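Local coordinates for probable oxidoreductase protein (PDB 4FB5), which probably works as a nucleotide-dependent oxidoreductase of the GFO/IDH/MocA family, likely with NAD(P) as cofactor, at residues K197-A202 and A248-D253; T230-P235 and D253-L258. All coordinates share one frame; numbering follows the deposited sequence.

How the contacts relate
Following the chain from its N terminus, the loop 197-202 comes first, then helix 206-221 and strand 225-233, whose last residues, with the loop that follows, make up 230-235. A small two-stranded hairpin, 238-240 with 246-248, follows before the chain returns through 248-253 and enters strand 254-261. Contact 1 closes the larger loop, 45 residues long; contact 2 closes one of 17 residues that holds the hairpin. The two cross, since their segments alternate, and they share Asp-253. Lys-234 NZ of contact 2 gives a hydrogen bond to Val-249 O of contact 1. Contact 1 joins the loop before helix 206-221 to the one leading into strand 254-261, and contact 2 pairs that strand with 225-233 in the large mixed sheet.

Contact 1: K197-A202 and A248-D253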
loop_
_atom_site.group_PDB
_atom_site.type_symbol
_atom_site.label_atom_id
_atom_site.label_comp_id
_atom_site.label_asym_id
_atom_site.label_seq_id
_atom_site.Cartn_x
_atom_site.Cartn_y
_atom_site.Cartn_z
ATOM N N LYS A 197 -20.610 -23.913 -14.143
ATOM C CA LYS A 197 -20.269 -22.504 -14.325
ATOM C C LYS A 197 -19.775 -22.184 -15.703
ATOM O O LYS A 197 -19.404 -21.049 -15.954
ATOM C CB LYS A 197 -19.262 -22.002 -13.291
ATOM C CG LYS A 197 -19.992 -21.613 -12.036
ATOM C CD LYS A 197 -19.128 -21.033 -10.961
ATOM C CE LYS A 197 -20.044 -20.397 -9.907
ATOM N NZ LYS A 197 -19.301 -19.911 -8.711
ATOM N N SER A 198 -19.789 -23.181 -16.584
ATOM C CA SER A 198 -19.414 -23.024 -17.980
ATOM C C SER A 198 -20.544 -23.368 -18.943
ATOM O O SER A 198 -20.323 -23.466 -20.144
ATOM C CB SER A 198 -18.202 -23.870 -18.313
ATOM O OG SER A 198 -17.037 -23.260 -17.826
ATOM N N GLU A 199 -21.747 -23.543 -18.422
ATOM C CA GLU A 199 -22.905 -23.854 -19.237
ATOM C C GLU A 199 -23.751 -22.612 -19.401
ATOM O O GLU A 199 -24.212 -22.078 -18.426
ATOM C CB GLU A 199 -23.738 -24.936 -18.559
ATOM C CG GLU A 199 -23.153 -26.309 -18.705
ATOM C CD GLU A 199 -24.138 -27.421 -18.248
ATOM O OE1 GLU A 199 -24.173 -27.717 -17.006
ATOM O OE2 GLU A 199 -24.864 -27.995 -19.135
ATOM N N LEU A 200 -23.970 -22.183 -20.640
ATOM C CA LEU A 200 -24.718 -20.991 -20.949
ATOM C C LEU A 200 -26.086 -21.058 -20.333
ATOM O O LEU A 200 -26.594 -20.057 -19.812
ATOM C CB LEU A 200 -24.844 -20.808 -22.463
ATOM C CG LEU A 200 -25.542 -19.525 -22.954
ATOM C CD1 LEU A 200 -24.832 -18.253 -22.552
ATOM C CD2 LEU A 200 -25.649 -19.516 -24.423
ATOM N N SER A 201 -26.681 -22.241 -20.359
ATOM C CA SER A 201 -28.008 -22.369 -19.810
ATOM C C SER A 201 -28.028 -22.190 -18.282
ATOM O O SER A 201 -29.124 -22.090 -17.671
ATOM C CB SER A 201 -28.622 -23.724 -20.188
ATOM O OG SER A 201 -28.029 -24.789 -19.430
ATOM N N ALA A 202 -26.850 -22.198 -17.646
ATOM C CA ALA A 202 -26.793 -21.995 -16.177
ATOM C C ALA A 202 -26.325 -20.579 -15.780
ATOM O O ALA A 202 -26.404 -20.196 -14.611
ATOM C CB ALA A 202 -25.984 -23.073 -15.499
ATOM N N ALA A 248 -16.456 -27.762 -25.032
ATOM C CA ALA A 248 -16.527 -26.307 -25.342
ATOM C C ALA A 248 -17.014 -25.459 -24.170
ATOM O O ALA A 248 -18.055 -25.749 -23.587
ATOM C CB ALA A 248 -17.452 -26.066 -26.511
ATOM N N VAL A 249 -16.268 -24.411 -23.830
ATOM C CA VAL A 249 -16.819 -23.420 -22.905
ATOM C C VAL A 249 -17.871 -22.578 -23.615
ATOM O O VAL A 249 -17.627 -22.099 -24.703
ATOM C CB VAL A 249 -15.726 -22.517 -22.264
ATOM C CG1 VAL A 249 -16.326 -21.676 -21.123
ATOM C CG2 VAL A 249 -14.556 -23.379 -21.744
ATOM N N GLU A 250 -19.021 -22.399 -22.968
ATOM C CA GLU A 250 -20.241 -21.877 -23.606
ATOM C C GLU A 250 -20.503 -20.394 -23.284
ATOM O O GLU A 250 -21.300 -19.691 -23.963
ATOM C CB GLU A 250 -21.427 -22.712 -23.123
ATOM C CG GLU A 250 -21.435 -24.095 -23.731
ATOM C CD GLU A 250 -22.587 -24.984 -23.238
ATOM O OE1 GLU A 250 -23.609 -24.491 -22.713
ATOM O OE2 GLU A 250 -22.461 -26.219 -23.381
ATOM N N ASN A 251 -19.747 -19.969 -22.279
ATOM C CA ASN A 251 -19.913 -18.882 -21.367
ATOM C C ASN A 251 -18.727 -17.989 -21.537
ATOM O O ASN A 251 -17.721 -18.347 -22.205
ATOM C CB ASN A 251 -19.643 -19.484 -19.976
ATOM C CG ASN A 251 -20.790 -19.410 -19.106
ATOM O OD1 ASN A 251 -21.788 -18.880 -19.504
ATOM N ND2 ASN A 251 -20.697 -19.926 -17.919
ATOM N N HIS A 252 -18.768 -16.905 -20.779
ATOM C CA HIS A 252 -17.719 -15.912 -20.796
ATOM C C HIS A 252 -17.227 -15.628 -19.370
ATOM O O HIS A 252 -18.011 -15.341 -18.472
ATOM C CB HIS A 252 -18.231 -14.658 -21.489
ATOM C CG HIS A 252 -18.366 -14.824 -22.961
ATOM N ND1 HIS A 252 -19.554 -15.201 -23.561
ATOM C CD2 HIS A 252 -17.444 -14.732 -23.959
ATOM C CE1 HIS A 252 -19.364 -15.295 -24.868
ATOM N NE2 HIS A 252 -18.092 -15.032 -25.138
ATOM N N ASP A 253 -15.934 -15.737 -19.149
ATOM C CA ASP A 253 -15.399 -15.541 -17.811
ATOM C C ASP A 253 -15.009 -14.094 -17.537
ATOM O O ASP A 253 -14.557 -13.762 -16.457
ATOM C CB ASP A 253 -14.249 -16.497 -17.567
ATOM C CG ASP A 253 -14.748 -17.878 -17.205
ATOM O OD1 ASP A 253 -15.476 -18.007 -16.185
ATOM O OD2 ASP A 253 -14.452 -18.846 -17.932
HETATM O O HOH W 1 -26.130 -24.228 -22.004
#
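Glu-250 lies across the turn of Ser-198, Glu-199 and Leu-200 and holds it by both its backbone and its carboxylate. Its N donates to Ser-198 O at 3.3 Å, and its CB rests 4.0 Å from Leu-200 CB. CG stands anti to the carbonyl carbon (chi1 -73°) and the chain beyond is extended, which carries OE1 forward to the start of the 3-10 turn 200-202. There Leu-200 N donates to OE1 at 3.1 Å, coming in on the anti side of the carboxylate and 30° out of its plane. Water 1 gives a second bond to OE1 and accepts one from Ser-201 N, so the carboxylate grips two successive backbone N-H groups, one directly and one through water. OE2 is taken by a salt bridge to Arg-247.

Beside this, the Asn-251 side chain slides along the backbone of 197-198, with CB 4.1 Å from Ser-198 CA. Further back, Ser-198 turns OG against a methyl of Val-249, CG1, at 3.7 Å. With an alanine here in place of Glu-250, Leu-200 N and water 1 would probably lose their acceptor, and Arg-247 would keep just the long, weak ion pair to Glu-199 of these two acids. The chemistry is that of two loops joined mainly through polar groups, with one acid, its charge probably balanced by Arg-247, serving both N-H groups.

Contact 2: T230-P235 and D253-L258; sequences TDMVKP and DAANVL
Two neighbouring antiparallel strands of the large mixed sheet in the GFO/IDH/MocA C-terminal domain meet here, 225-233 and 254-261, with Asp-231 opposite Asn-256 and Val-233 opposite Ala-254 as the hydrogen-bonded pairs. Asp-231 N donates to Asn-256 O at 2.9 Å and Asn-256 N returns a bond to Asp-231 O at 2.8 Å, both nearly straight. Val-233 N reaches Ala-254 O from above the carbonyl plane. At the end of the ladder, Val-233 O takes weak bonds from both Ala-254 N and Asp-253 N, two successive donors on one acceptor.

Side chains alternate between the faces. Thr-230 and Val-257 lie side by side and point the same way, Thr-230 OG1 being 3.8 Å from Val-257 CG2 while it bonds to Met-380 O. Selenomethionine Met-232 lays CG 3.7 Å from Ala-255 CB, and its chain bends at chi3 (142°), keeping CE near that methyl too. Helices 206-221 and 367-385 cover this face. On the other face Val-233 CB sits 3.7 Å from Ala-254 CB, and Asp-231 makes a salt bridge to Arg-260 of the second subunit. Past the strands, the Pro-235 ring crosses the Asp-253 side chain at about a right angle, CD to CB 3.8 Å, while that carboxylate pairs with Arg-273. A sheet with helices on one face and a partner subunit on the other is characteristic of this family's C-terminal domain.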
loop_
_atom_site.group_PDB
_atom_site.type_symbol
_atom_site.label_atom_id
_atom_site.label_comp_id
_atom_site.label_asym_id
_atom_site.label_seq_id
_atom_site.Cartn_x
_atom_site.Cartn_y
_atom_site.Cartn_z
ATOM N N THR A 230 -21.108 -3.908 -24.048
ATOM C CA THR A 230 -20.316 -4.922 -23.437
ATOM C C THR A 230 -19.323 -5.598 -24.373
ATOM O O THR A 230 -19.667 -5.931 -25.483
ATOM C CB THR A 230 -21.270 -5.935 -22.919
ATOM O OG1 THR A 230 -22.163 -5.273 -22.014
ATOM C CG2 THR A 230 -20.551 -7.037 -22.195
ATOM N N ASP A 231 -18.083 -5.770 -23.919
ATOM C CA ASP A 231 -17.123 -6.671 -24.552
ATOM C C ASP A 231 -16.945 -7.840 -23.586
ATOM O O ASP A 231 -16.952 -7.644 -22.369
ATOM C CB ASP A 231 -15.781 -5.988 -24.844
ATOM C CG ASP A 231 -14.914 -6.816 -25.784
ATOM O OD1 ASP A 231 -15.439 -7.849 -26.272
ATOM O OD2 ASP A 231 -13.727 -6.481 -26.042
HETATM N N MSE A 232 -16.852 -9.058 -24.112
HETATM C CA MSE A 232 -16.817 -10.253 -23.239
HETATM C C MSE A 232 -15.706 -11.161 -23.625
HETATM O O MSE A 232 -15.408 -11.248 -24.808
HETATM C CB MSE A 232 -18.126 -11.009 -23.264
HETATM C CG MSE A 232 -18.935 -10.572 -22.134
HETATM SE SE MSE A 232 -20.658 -11.332 -22.211
HETATM C CE MSE A 232 -21.049 -11.695 -20.351
ATOM N N VAL A 233 -15.067 -11.799 -22.638
ATOM C CA VAL A 233 -13.963 -12.728 -22.946
ATOM C C VAL A 233 -14.231 -14.197 -22.544
ATOM O O VAL A 233 -14.552 -14.465 -21.396
ATOM C CB VAL A 233 -12.600 -12.248 -22.333
ATOM C CG1 VAL A 233 -11.410 -12.942 -22.998
ATOM C CG2 VAL A 233 -12.426 -10.760 -22.455
ATOM N N LYS A 234 -14.088 -15.125 -23.500
ATOM C CA LYS A 234 -13.852 -16.561 -23.240
ATOM C C LYS A 234 -12.331 -16.885 -23.270
ATOM O O LYS A 234 -11.777 -17.287 -24.298
ATOM C CB LYS A 234 -14.542 -17.332 -24.308
ATOM C CG LYS A 234 -14.661 -18.797 -24.142
ATOM C CD LYS A 234 -15.560 -19.353 -25.295
ATOM C CE LYS A 234 -16.993 -18.832 -25.042
ATOM N NZ LYS A 234 -18.038 -19.386 -25.924
ATOM N N PRO A 235 -11.645 -16.743 -22.118
ATOM C CA PRO A 235 -10.194 -16.948 -22.160
ATOM C C PRO A 235 -9.763 -18.335 -22.648
ATOM O O PRO A 235 -8.657 -18.437 -23.210
ATOM C CB PRO A 235 -9.776 -16.758 -20.694
ATOM C CG PRO A 235 -11.064 -17.194 -19.889
ATOM C CD PRO A 235 -12.173 -16.622 -20.734
ATOM N N ASP A 253 -15.934 -15.737 -19.149
ATOM C CA ASP A 253 -15.399 -15.541 -17.811
ATOM C C ASP A 253 -15.009 -14.094 -17.537
ATOM O O ASP A 253 -14.557 -13.762 -16.457
ATOM C CB ASP A 253 -14.249 -16.497 -17.567
ATOM C CG ASP A 253 -14.748 -17.878 -17.205
ATOM O OD1 ASP A 253 -15.476 -18.007 -16.185
ATOM O OD2 ASP A 253 -14.452 -18.846 -17.932
ATOM N N ALA A 254 -15.237 -13.219 -18.499
ATOM C CA ALA A 254 -14.851 -11.820 -18.350
ATOM C C ALA A 254 -15.755 -10.893 -19.182
ATOM O O ALA A 254 -16.137 -11.214 -20.322
ATOM C CB ALA A 254 -13.349 -11.622 -18.732
ATOM N N ALA A 255 -16.047 -9.739 -18.612
ATOM C CA ALA A 255 -16.950 -8.768 -19.190
ATOM C C ALA A 255 -16.543 -7.351 -18.794
ATOM O O ALA A 255 -16.252 -7.033 -17.639
ATOM C CB ALA A 255 -18.368 -9.041 -18.759
ATOM N N ASN A 256 -16.538 -6.497 -19.796
ATOM C CA ASN A 256 -16.168 -5.120 -19.631
ATOM C C ASN A 256 -17.325 -4.336 -20.204
ATOM O O ASN A 256 -17.798 -4.610 -21.295
ATOM C CB ASN A 256 -14.875 -4.919 -20.377
ATOM C CG ASN A 256 -13.792 -5.865 -19.896
ATOM O OD1 ASN A 256 -13.546 -6.010 -18.708
ATOM N ND2 ASN A 256 -13.121 -6.476 -20.810
ATOM N N VAL A 257 -17.844 -3.407 -19.440
ATOM C CA VAL A 257 -19.075 -2.774 -19.811
ATOM C C VAL A 257 -18.884 -1.296 -19.609
ATOM O O VAL A 257 -18.461 -0.879 -18.530
ATOM C CB VAL A 257 -20.185 -3.246 -18.887
ATOM C CG1 VAL A 257 -21.538 -2.672 -19.302
ATOM C CG2 VAL A 257 -20.220 -4.769 -18.832
ATOM N N LEU A 258 -19.159 -0.511 -20.644
ATOM C CA LEU A 258 -19.302 0.920 -20.514
ATOM C C LEU A 258 -20.745 1.173 -20.142
ATOM O O LEU A 258 -21.626 0.465 -20.609
ATOM C CB LEU A 258 -19.030 1.507 -21.852
ATOM C CG LEU A 258 -17.614 1.980 -22.069
ATOM C CD1 LEU A 258 -16.637 1.207 -21.284
ATOM C CD2 LEU A 258 -17.258 2.000 -23.538
#